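D-aminoacid aminotransferase-like PLP-dependent enzyme (Haemophilus somnus, PDB 3CEB) probably acts as a pyridoxal-phosphate-dependent 4-amino-4-deoxychorismate lyase, a member of the class IV aminotransferase family. Local coordinates at residues K30-F35 and I68-H73; A47-K52 and Y75-F80; N138-Q143 and K167-R172. All coordinates share one frame; numbering follows the deposited sequence.

Contact 1. Residues K30-F35 and I68-H73; sequences KSLLKF and IDYNHH. With SO4 (sulfate ion), chain B.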
loop_
_atom_site.group_PDB
_atom_site.type_symbol
_atom_site.label_atom_id
_atom_site.label_comp_id
_atom_site.label_asym_id
_atom_site.label_seq_id
_atom_site.Cartn_x
_atom_site.Cartn_y
_atom_site.Cartn_z
ATOM N N LYS A 30 6.048 -13.408 -2.121
ATOM C CA LYS A 30 4.711 -13.988 -1.832
ATOM C C LYS A 30 3.896 -13.821 -3.129
ATOM O O LYS A 30 3.210 -14.701 -3.589
ATOM C CB LYS A 30 4.095 -13.184 -0.685
ATOM C CG LYS A 30 3.273 -13.860 0.382
ATOM C CD LYS A 30 3.480 -13.024 1.751
ATOM N N SER A 31 4.080 -12.682 -3.765
ATOM C CA SER A 31 3.340 -12.344 -4.951
ATOM C C SER A 31 3.778 -13.175 -6.126
ATOM O O SER A 31 2.954 -13.713 -6.854
ATOM C CB SER A 31 3.491 -10.856 -5.234
ATOM O OG SER A 31 2.894 -10.130 -4.165
ATOM N N LEU A 32 5.081 -13.325 -6.282
ATOM C CA LEU A 32 5.609 -14.181 -7.332
ATOM C C LEU A 32 5.064 -15.608 -7.173
ATOM O O LEU A 32 4.647 -16.236 -8.129
ATOM C CB LEU A 32 7.138 -14.174 -7.341
ATOM C CG LEU A 32 7.851 -12.923 -7.873
ATOM C CD1 LEU A 32 9.366 -13.118 -7.780
ATOM C CD2 LEU A 32 7.431 -12.612 -9.277
ATOM N N LEU A 33 5.043 -16.100 -5.945
ATOM C CA LEU A 33 4.509 -17.444 -5.673
ATOM C C LEU A 33 3.014 -17.599 -5.965
ATOM O O LEU A 33 2.571 -18.623 -6.462
ATOM C CB LEU A 33 4.775 -17.845 -4.224
ATOM C CG LEU A 33 6.253 -18.081 -3.911
ATOM C CD1 LEU A 33 6.510 -18.162 -2.370
ATOM C CD2 LEU A 33 6.701 -19.326 -4.643
ATOM N N LYS A 34 2.222 -16.593 -5.658
ATOM C CA LYS A 34 0.783 -16.696 -5.917
ATOM C C LYS A 34 0.484 -16.539 -7.420
ATOM O O LYS A 34 -0.202 -17.356 -8.006
ATOM C CB LYS A 34 0.001 -15.651 -5.119
ATOM C CG LYS A 34 -1.502 -15.791 -5.296
ATOM C CD LYS A 34 -2.294 -14.629 -4.659
ATOM C CE LYS A 34 -3.821 -14.881 -4.682
ATOM N NZ LYS A 34 -4.527 -14.024 -3.668
ATOM N N PHE A 35 1.050 -15.511 -8.032
ATOM C CA PHE A 35 0.751 -15.128 -9.425
ATOM C C PHE A 35 1.376 -16.070 -10.455
ATOM O O PHE A 35 0.841 -16.245 -11.536
ATOM C CB PHE A 35 1.265 -13.701 -9.681
ATOM C CG PHE A 35 0.688 -13.030 -10.901
ATOM C CD1 PHE A 35 -0.546 -12.395 -10.851
ATOM C CD2 PHE A 35 1.383 -12.978 -12.077
ATOM C CE1 PHE A 35 -1.079 -11.754 -11.959
ATOM C CE2 PHE A 35 0.840 -12.341 -13.190
ATOM C CZ PHE A 35 -0.387 -11.726 -13.113
ATOM N N ILE A 68 8.803 -0.125 -8.533
ATOM C CA ILE A 68 9.341 -1.214 -9.284
ATOM C C ILE A 68 8.196 -2.042 -9.837
ATOM O O ILE A 68 7.502 -2.710 -9.083
ATOM C CB ILE A 68 10.245 -2.121 -8.456
ATOM C CG1 ILE A 68 11.444 -1.337 -7.896
ATOM C CG2 ILE A 68 10.740 -3.287 -9.348
ATOM C CD1 ILE A 68 12.351 -2.146 -6.917
ATOM N N ASP A 69 7.980 -1.971 -11.152
ATOM C CA ASP A 69 6.999 -2.819 -11.777
ATOM C C ASP A 69 7.728 -4.104 -12.186
ATOM O O ASP A 69 8.856 -4.045 -12.666
ATOM C CB ASP A 69 6.401 -2.159 -13.009
ATOM C CG ASP A 69 5.429 -1.039 -12.683
ATOM O OD1 ASP A 69 5.852 0.072 -12.291
ATOM O OD2 ASP A 69 4.212 -1.268 -12.876
ATOM N N TYR A 70 7.120 -5.269 -12.005
ATOM C CA TYR A 70 7.795 -6.504 -12.385
ATOM C C TYR A 70 6.882 -7.562 -12.980
ATOM O O TYR A 70 5.651 -7.454 -12.897
ATOM C CB TYR A 70 8.514 -7.105 -11.188
ATOM C CG TYR A 70 7.592 -7.414 -10.045
ATOM C CD1 TYR A 70 7.182 -6.438 -9.178
ATOM C CD2 TYR A 70 7.135 -8.695 -9.839
ATOM C CE1 TYR A 70 6.312 -6.735 -8.102
ATOM C CE2 TYR A 70 6.269 -9.016 -8.770
ATOM C CZ TYR A 70 5.861 -8.051 -7.909
ATOM O OH TYR A 70 5.013 -8.397 -6.864
ATOM N N ASN A 71 7.520 -8.545 -13.620
ATOM C CA ASN A 71 6.862 -9.775 -13.984
ATOM C C ASN A 71 7.701 -10.925 -13.525
ATOM O O ASN A 71 8.488 -10.777 -12.586
ATOM C CB ASN A 71 6.563 -9.902 -15.456
ATOM C CG ASN A 71 7.719 -9.601 -16.328
ATOM O OD1 ASN A 71 8.827 -10.041 -16.112
ATOM N ND2 ASN A 71 7.453 -8.844 -17.343
ATOM N N HIS A 72 7.556 -12.090 -14.146
ATOM C CA HIS A 72 8.344 -13.265 -13.655
ATOM C C HIS A 72 9.830 -13.209 -13.966
ATOM O O HIS A 72 10.593 -13.980 -13.403
ATOM C CB HIS A 72 7.772 -14.608 -14.120
ATOM C CG HIS A 72 8.317 -15.104 -15.428
ATOM N ND1 HIS A 72 7.746 -14.785 -16.634
ATOM C CD2 HIS A 72 9.316 -15.973 -15.707
ATOM C CE1 HIS A 72 8.400 -15.404 -17.603
ATOM N NE2 HIS A 72 9.349 -16.143 -17.067
ATOM N N HIS A 73 10.278 -12.296 -14.818
ATOM C CA HIS A 73 11.697 -12.321 -15.144
ATOM C C HIS A 73 12.389 -10.971 -15.356
ATOM O O HIS A 73 13.557 -10.933 -15.658
ATOM C CB HIS A 73 11.887 -13.129 -16.413
ATOM C CG HIS A 73 11.471 -12.377 -17.621
ATOM N ND1 HIS A 73 12.382 -11.808 -18.494
ATOM C CD2 HIS A 73 10.242 -12.019 -18.055
ATOM C CE1 HIS A 73 11.723 -11.167 -19.441
ATOM N NE2 HIS A 73 10.425 -11.269 -19.193
HETATM S S SO4 B . 4.770 -12.520 -17.284
HETATM O O1 SO4 B . 5.977 -13.013 -16.594
HETATM O O2 SO4 B . 3.892 -13.610 -17.623
HETATM O O3 SO4 B . 3.920 -11.630 -16.504
HETATM O O4 SO4 B . 5.258 -11.823 -18.457
#

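Contact 2. Residues A47-K52 and Y75-F80; sequences AKIIAK and YVLQCF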
loop_
_atom_site.group_PDB
_atom_site.type_symbol
_atom_site.label_atom_id
_atom_site.label_comp_id
_atom_site.label_asym_id
_atom_site.label_seq_id
_atom_site.Cartn_x
_atom_site.Cartn_y
_atom_site.Cartn_z
ATOM N N ALA A 47 16.490 -4.766 -2.488
ATOM C CA ALA A 47 17.398 -3.868 -1.768
ATOM C C ALA A 47 18.570 -3.534 -2.670
ATOM O O ALA A 47 18.985 -2.387 -2.759
ATOM C CB ALA A 47 17.894 -4.490 -0.456
ATOM N N LYS A 48 19.102 -4.537 -3.358
ATOM C CA LYS A 48 20.264 -4.316 -4.244
ATOM C C LYS A 48 19.949 -3.387 -5.432
ATOM O O LYS A 48 20.782 -2.587 -5.815
ATOM C CB LYS A 48 20.819 -5.606 -4.776
ATOM C CG LYS A 48 21.467 -6.474 -3.734
ATOM C CD LYS A 48 22.413 -7.543 -4.351
ATOM C CE LYS A 48 22.895 -8.554 -3.287
ATOM N NZ LYS A 48 23.861 -9.502 -3.885
ATOM N N ILE A 49 18.740 -3.498 -5.976
ATOM C CA ILE A 49 18.321 -2.690 -7.098
ATOM C C ILE A 49 18.332 -1.222 -6.716
ATOM O O ILE A 49 18.793 -0.366 -7.452
ATOM C CB ILE A 49 16.904 -3.073 -7.592
ATOM C CG1 ILE A 49 16.967 -4.431 -8.272
ATOM C CG2 ILE A 49 16.399 -2.033 -8.636
ATOM C CD1 ILE A 49 15.598 -5.036 -8.643
ATOM N N ILE A 50 17.841 -0.952 -5.524
ATOM C CA ILE A 50 17.722 0.415 -5.046
ATOM C C ILE A 50 19.096 0.970 -4.691
ATOM O O ILE A 50 19.507 2.023 -5.165
ATOM C CB ILE A 50 16.829 0.461 -3.781
ATOM C CG1 ILE A 50 15.398 0.050 -4.149
ATOM C CG2 ILE A 50 16.856 1.836 -3.120
ATOM C CD1 ILE A 50 14.834 0.872 -5.240
ATOM N N ALA A 51 19.776 0.225 -3.833
ATOM C CA ALA A 51 21.085 0.629 -3.309
ATOM C C ALA A 51 21.986 1.070 -4.424
ATOM O O ALA A 51 22.729 2.049 -4.258
ATOM C CB ALA A 51 21.763 -0.501 -2.492
ATOM N N LYS A 52 21.943 0.355 -5.558
ATOM C CA LYS A 52 22.903 0.664 -6.638
ATOM C C LYS A 52 22.534 1.945 -7.408
ATOM O O LYS A 52 23.328 2.437 -8.205
ATOM C CB LYS A 52 23.221 -0.529 -7.545
ATOM C CG LYS A 52 22.142 -1.098 -8.421
ATOM C CD LYS A 52 22.722 -2.392 -9.033
ATOM C CE LYS A 52 21.682 -3.224 -9.816
ATOM N NZ LYS A 52 22.350 -4.428 -10.413
ATOM N N TYR A 75 12.071 -6.324 -14.567
ATOM C CA TYR A 75 11.517 -5.275 -13.728
ATOM C C TYR A 75 11.867 -3.948 -14.390
ATOM O O TYR A 75 12.711 -3.892 -15.282
ATOM C CB TYR A 75 12.080 -5.347 -12.297
ATOM C CG TYR A 75 13.525 -4.931 -12.221
ATOM C CD1 TYR A 75 13.870 -3.595 -12.085
ATOM C CD2 TYR A 75 14.551 -5.871 -12.350
ATOM C CE1 TYR A 75 15.218 -3.178 -12.033
ATOM C CE2 TYR A 75 15.910 -5.473 -12.352
ATOM C CZ TYR A 75 16.243 -4.116 -12.170
ATOM O OH TYR A 75 17.568 -3.710 -12.133
ATOM N N VAL A 76 11.167 -2.913 -13.981
ATOM C CA VAL A 76 11.463 -1.548 -14.350
ATOM C C VAL A 76 11.400 -0.723 -13.060
ATOM O O VAL A 76 10.456 -0.827 -12.232
ATOM C CB VAL A 76 10.456 -0.997 -15.405
ATOM C CG1 VAL A 76 10.632 0.481 -15.596
ATOM C CG2 VAL A 76 10.647 -1.688 -16.762
ATOM N N LEU A 77 12.443 0.068 -12.866
ATOM C CA LEU A 77 12.503 1.001 -11.744
ATOM C C LEU A 77 12.288 2.355 -12.299
ATOM O O LEU A 77 12.818 2.685 -13.322
ATOM C CB LEU A 77 13.859 0.992 -11.071
ATOM C CG LEU A 77 14.122 2.120 -10.073
ATOM C CD1 LEU A 77 13.247 2.022 -8.798
ATOM C CD2 LEU A 77 15.579 2.070 -9.712
ATOM N N GLN A 78 11.486 3.113 -11.582
ATOM C CA GLN A 78 11.145 4.493 -11.882
ATOM C C GLN A 78 11.148 5.321 -10.600
ATOM O O GLN A 78 10.587 4.916 -9.600
ATOM C CB GLN A 78 9.757 4.565 -12.443
ATOM C CG GLN A 78 9.657 4.243 -13.897
ATOM C CD GLN A 78 8.241 4.369 -14.365
ATOM O OE1 GLN A 78 7.398 3.549 -14.015
ATOM N NE2 GLN A 78 7.963 5.406 -15.131
ATOM N N CYS A 79 11.749 6.499 -10.635
ATOM C CA CYS A 79 11.833 7.284 -9.419
ATOM C C CYS A 79 11.269 8.622 -9.631
ATOM O O CYS A 79 11.540 9.218 -10.640
ATOM C CB CYS A 79 13.290 7.437 -9.035
ATOM S SG CYS A 79 14.198 5.880 -9.180
ATOM N N PHE A 80 10.478 9.089 -8.687
ATOM C CA PHE A 80 9.896 10.446 -8.783
ATOM C C PHE A 80 10.105 11.211 -7.485
ATOM O O PHE A 80 10.148 10.611 -6.417
ATOM C CB PHE A 80 8.378 10.397 -8.991
ATOM C CG PHE A 80 7.933 9.488 -10.066
ATOM C CD1 PHE A 80 7.849 8.135 -9.842
ATOM C CD2 PHE A 80 7.557 9.994 -11.301
ATOM C CE1 PHE A 80 7.430 7.286 -10.836
ATOM C CE2 PHE A 80 7.130 9.154 -12.306
ATOM C CZ PHE A 80 7.065 7.808 -12.085
HETATM O O HOH W 1 19.817 -5.219 -11.162
#

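Contact 3. Residues N138-Q143 and K167-R172; sequences NLIFRQ and KKIIAR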
loop_
_atom_site.group_PDB
_atom_site.type_symbol
_atom_site.label_atom_id
_atom_site.label_comp_id
_atom_site.label_asym_id
_atom_site.label_seq_id
_atom_site.Cartn_x
_atom_site.Cartn_y
_atom_site.Cartn_z
ATOM N N ASN A 138 -3.988 1.259 2.976
ATOM C CA ASN A 138 -4.829 0.707 3.994
ATOM C C ASN A 138 -5.398 1.845 4.877
ATOM O O ASN A 138 -5.012 3.006 4.764
ATOM C CB ASN A 138 -4.065 -0.317 4.852
ATOM C CG ASN A 138 -3.580 -1.510 4.052
ATOM O OD1 ASN A 138 -2.369 -1.746 3.948
ATOM N ND2 ASN A 138 -4.512 -2.264 3.468
ATOM N N LEU A 139 -6.284 1.483 5.805
ATOM C CA LEU A 139 -6.885 2.469 6.694
ATOM C C LEU A 139 -6.699 2.133 8.174
ATOM O O LEU A 139 -6.597 0.968 8.562
ATOM C CB LEU A 139 -8.368 2.661 6.345
ATOM C CG LEU A 139 -8.719 3.242 4.976
ATOM C CD1 LEU A 139 -10.176 2.997 4.718
ATOM C CD2 LEU A 139 -8.352 4.726 4.783
ATOM N N ILE A 140 -6.613 3.203 8.973
ATOM C CA ILE A 140 -6.479 3.116 10.421
ATOM C C ILE A 140 -7.499 4.050 11.058
ATOM O O ILE A 140 -7.841 5.094 10.517
ATOM C CB ILE A 140 -5.031 3.411 10.929
ATOM C CG1 ILE A 140 -4.581 4.843 10.623
ATOM C CG2 ILE A 140 -4.044 2.448 10.312
ATOM C CD1 ILE A 140 -3.228 5.226 11.282
ATOM N N PHE A 141 -7.985 3.643 12.211
ATOM C CA PHE A 141 -9.079 4.315 12.877
ATOM C C PHE A 141 -8.730 4.523 14.324
ATOM O O PHE A 141 -8.257 3.626 14.984
ATOM C CB PHE A 141 -10.318 3.437 12.754
ATOM C CG PHE A 141 -10.728 3.182 11.322
ATOM C CD1 PHE A 141 -10.215 2.118 10.614
ATOM C CD2 PHE A 141 -11.610 4.040 10.668
ATOM C CE1 PHE A 141 -10.567 1.916 9.268
ATOM C CE2 PHE A 141 -11.984 3.839 9.340
ATOM C CZ PHE A 141 -11.448 2.784 8.631
ATOM N N ARG A 142 -8.949 5.719 14.830
ATOM C CA ARG A 142 -8.522 6.007 16.188
ATOM C C ARG A 142 -9.596 5.680 17.196
ATOM O O ARG A 142 -10.727 6.020 17.028
ATOM C CB ARG A 142 -8.056 7.461 16.323
ATOM C CG ARG A 142 -7.279 7.720 17.602
ATOM C CD ARG A 142 -6.621 9.116 17.620
ATOM N NE ARG A 142 -7.581 10.230 17.491
ATOM C CZ ARG A 142 -8.419 10.639 18.452
ATOM N NH1 ARG A 142 -8.458 10.012 19.638
ATOM N NH2 ARG A 142 -9.242 11.668 18.226
ATOM N N GLN A 143 -9.207 4.981 18.241
ATOM C CA GLN A 143 -10.111 4.672 19.329
ATOM C C GLN A 143 -9.346 4.764 20.615
ATOM O O GLN A 143 -8.320 4.112 20.807
ATOM C CB GLN A 143 -10.688 3.282 19.187
ATOM C CG GLN A 143 -11.833 3.046 20.096
ATOM C CD GLN A 143 -12.499 1.745 19.815
ATOM O OE1 GLN A 143 -11.894 0.701 20.014
ATOM N NE2 GLN A 143 -13.745 1.784 19.328
ATOM N N LYS A 167 3.678 -3.155 16.758
ATOM C CA LYS A 167 2.546 -2.903 17.648
ATOM C C LYS A 167 2.089 -1.445 17.651
ATOM O O LYS A 167 1.497 -1.020 18.613
ATOM C CB LYS A 167 2.848 -3.252 19.102
ATOM C CG LYS A 167 3.405 -4.624 19.359
ATOM C CD LYS A 167 2.470 -5.743 18.946
ATOM C CE LYS A 167 3.175 -7.090 19.141
ATOM N NZ LYS A 167 3.915 -7.124 20.448
ATOM N N LYS A 168 2.377 -0.669 16.622
ATOM C CA LYS A 168 1.937 0.728 16.624
ATOM C C LYS A 168 0.446 0.824 16.189
ATOM O O LYS A 168 -0.243 1.820 16.448
ATOM C CB LYS A 168 2.873 1.610 15.780
ATOM C CG LYS A 168 4.288 1.819 16.373
ATOM C CD LYS A 168 5.178 2.794 15.511
ATOM C CE LYS A 168 6.613 3.032 16.081
ATOM N N ILE A 169 -0.041 -0.218 15.526
ATOM C CA ILE A 169 -1.468 -0.349 15.259
ATOM C C ILE A 169 -1.920 -1.774 15.633
ATOM O O ILE A 169 -1.093 -2.653 15.947
ATOM C CB ILE A 169 -1.847 0.003 13.791
ATOM C CG1 ILE A 169 -1.350 -1.052 12.787
ATOM C CG2 ILE A 169 -1.271 1.350 13.433
ATOM C CD1 ILE A 169 -1.547 -0.660 11.293
ATOM N N ILE A 170 -3.229 -1.990 15.598
ATOM C CA ILE A 170 -3.865 -3.215 16.114
ATOM C C ILE A 170 -4.854 -3.673 15.074
ATOM O O ILE A 170 -5.537 -2.855 14.452
ATOM C CB ILE A 170 -4.515 -2.932 17.477
ATOM C CG1 ILE A 170 -3.431 -2.978 18.537
ATOM C CG2 ILE A 170 -5.578 -3.948 17.889
ATOM C CD1 ILE A 170 -3.927 -2.635 19.930
ATOM N N ALA A 171 -4.883 -4.978 14.812
ATOM C CA ALA A 171 -5.770 -5.528 13.767
ATOM C C ALA A 171 -7.087 -5.993 14.380
ATOM O O ALA A 171 -7.117 -6.620 15.409
ATOM C CB ALA A 171 -5.090 -6.647 13.005
ATOM N N ARG A 172 -8.178 -5.627 13.744
ATOM C CA ARG A 172 -9.497 -6.020 14.204
ATOM C C ARG A 172 -10.529 -6.018 13.100
ATOM O O ARG A 172 -10.479 -5.213 12.190
ATOM C CB ARG A 172 -10.027 -5.063 15.270
ATOM C CG ARG A 172 -9.276 -5.034 16.577
ATOM C CD ARG A 172 -10.336 -4.942 17.660
ATOM N NE ARG A 172 -10.009 -4.136 18.840
ATOM C CZ ARG A 172 -10.480 -2.901 19.067
ATOM N NH1 ARG A 172 -11.280 -2.278 18.197
ATOM N NH2 ARG A 172 -10.148 -2.273 20.177
#

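Contact 1. Residues K30-F35 and I68-H73
Ser31 and Leu32, near the end of helix 21-35, lie against Tyr70 and Asn71, where strand 63-70 gives way to a turn; the two backbones come nearest at the CA atoms of Leu32 and His72, 6.9 Å apart. Tyr70 reaches across with its ring, and Leu32 meets that ring at the edge, its CD2 lying 3.8 Å from CE2 of Tyr70. The same methyl also touches Asn71 O. Farther out, Tyr70 OH ends 3.3 Å from Ser31 CB, a contact with the carbon side of the serine, whose OG is hydrogen-bonded to Arg27 O one turn back. The helix packs against the antiparallel sheet, here over strands 7-14 and 63-70, and Tyr28 from its preceding turn adds an edge-to-face ring contact to Tyr70. Beyond the strand, Asn71 forms an Asx turn: with CG between the backbone N and the carbonyl carbon (chi1 49°), the amide faces the following residues and OD1 accepts from His73 N at 3.0 Å, nearly straight at 167°, and also from Asp74 N. Its ND2 binds Gln4 O. A sulfate, probably from the crystallisation liquor, accepts through O1 a 3.1 Å hydrogen bond from His72 N, while Tyr36 OH also binds the ion.

Contact 2. Residues A47-K52 and Y75-F80
Ile49 and Leu77 mark the closest approach of the backbones, 8.3 Å between CA atoms, as helix segment 47-51 runs over strand segment 75-80 with axes 10.7 Å apart and N-to-C directions 44° from parallel. The centre of the contact is a CH-pi interaction: CD1 of Ile49 stands over the middle of the Tyr75 ring, 3.7 Å from its centroid and only 10° off the ring normal. With chi1 of -71° and an extended second torsion, Ile49 sends CG1 and CD1 down toward the sheet, while CG2 branches off to lie 3.8 Å from Tyr75 CE1. The isoleucine therefore grips the ring with more than one carbon, its end methyl on the face and its branch methyl toward the hydroxyl end. That same CG2 approaches Leu77 CD2 more loosely, at 4.3 Å. One residue farther along the helix, Ile50 begins by pointing away from strand 75-80 but bends back at its end, and its CD1 reaches Leu77 CD1 at 4.1 Å, the two side chains crossing at about a right angle. At the margin, a water joins the ends of the segments: it accepts from Lys52 NZ at 2.8 Å and is hydrogen-bonded to Tyr75 OH at 2.9 Å, so the phenol is tied into a polar border while its ring stays in apolar company. Phe44 meets Tyr75 edge-to-face, and Cys66 and Ile68 of the neighbouring strand 63-70 touch Leu77 and continue the apolar surface. This is a helix-on-sheet layer, in which the short helix 46-51 packs on the strand at the edge of the antiparallel sheet within this chain, 75-82, in the N-terminal part of this class IV aminotransferase-like fold.

Contact 3. Residues N138-Q143 and K167-R172
Ile140 and Ile169 meet through single methyls, CG2 of the first lying 4.1 Å from CD1 of the second, with the two side chains about perpendicular. Each holds CG1 between its backbone N and carbonyl carbon. In Ile169 this, with an extended chi2, carries CD1 across to its partner; in Ile140 it leaves CG2 as the touching branch. The local chain directions are 83° apart, and a polar pair lies at the C-terminal ends of both segments. There Gln143, extended beyond CG, meets Arg172, whose chain is bent at chi2 and chi3. Gln143 OE1 sits in the guanidinium plane, 3.5 Å from both NH1 and NH2 of Arg172; a weak hydrogen bond comes from NH2, at 157°. Amide and guanidinium planes are turned 44° against each other. The other end of the amide, NE2, donates to Gln181 OE1. Strand 146-150 separates the two segments in the sheet; it pairs in parallel with 170-172 after a beta-alpha-beta crossover through helix 158-165, whose Leu163 and Leu164 also pack on Ile169. Long and weak, the single NH2 bond at the guanidinium edge probably adds only a modest attraction beside a buried apolar touch.

Contacts 1 and 2 belong to one antiparallel sheet: their centres lie 15 Å apart, and strands 63-70 and 75-82 are neighbours, joined where Asp69 O lies 2.9 Å from Val76 N in a probable hydrogen bond. Helices 21-35 and 46-51, consecutive in the chain, supply one side of contact 1 and of contact 2 respectively. Contact 3 lies across the chain's centre in another sheet, its centre about 28 Å from that of contact 1 and about 30 Å from that of contact 2. Lys103, which carries pyridoxal phosphate as a Schiff base, follows a segment that helix 21-35 touches: Ser31 packs on Leu102, and Lys34 NZ is hydrogen-bonded to Ser101 OG.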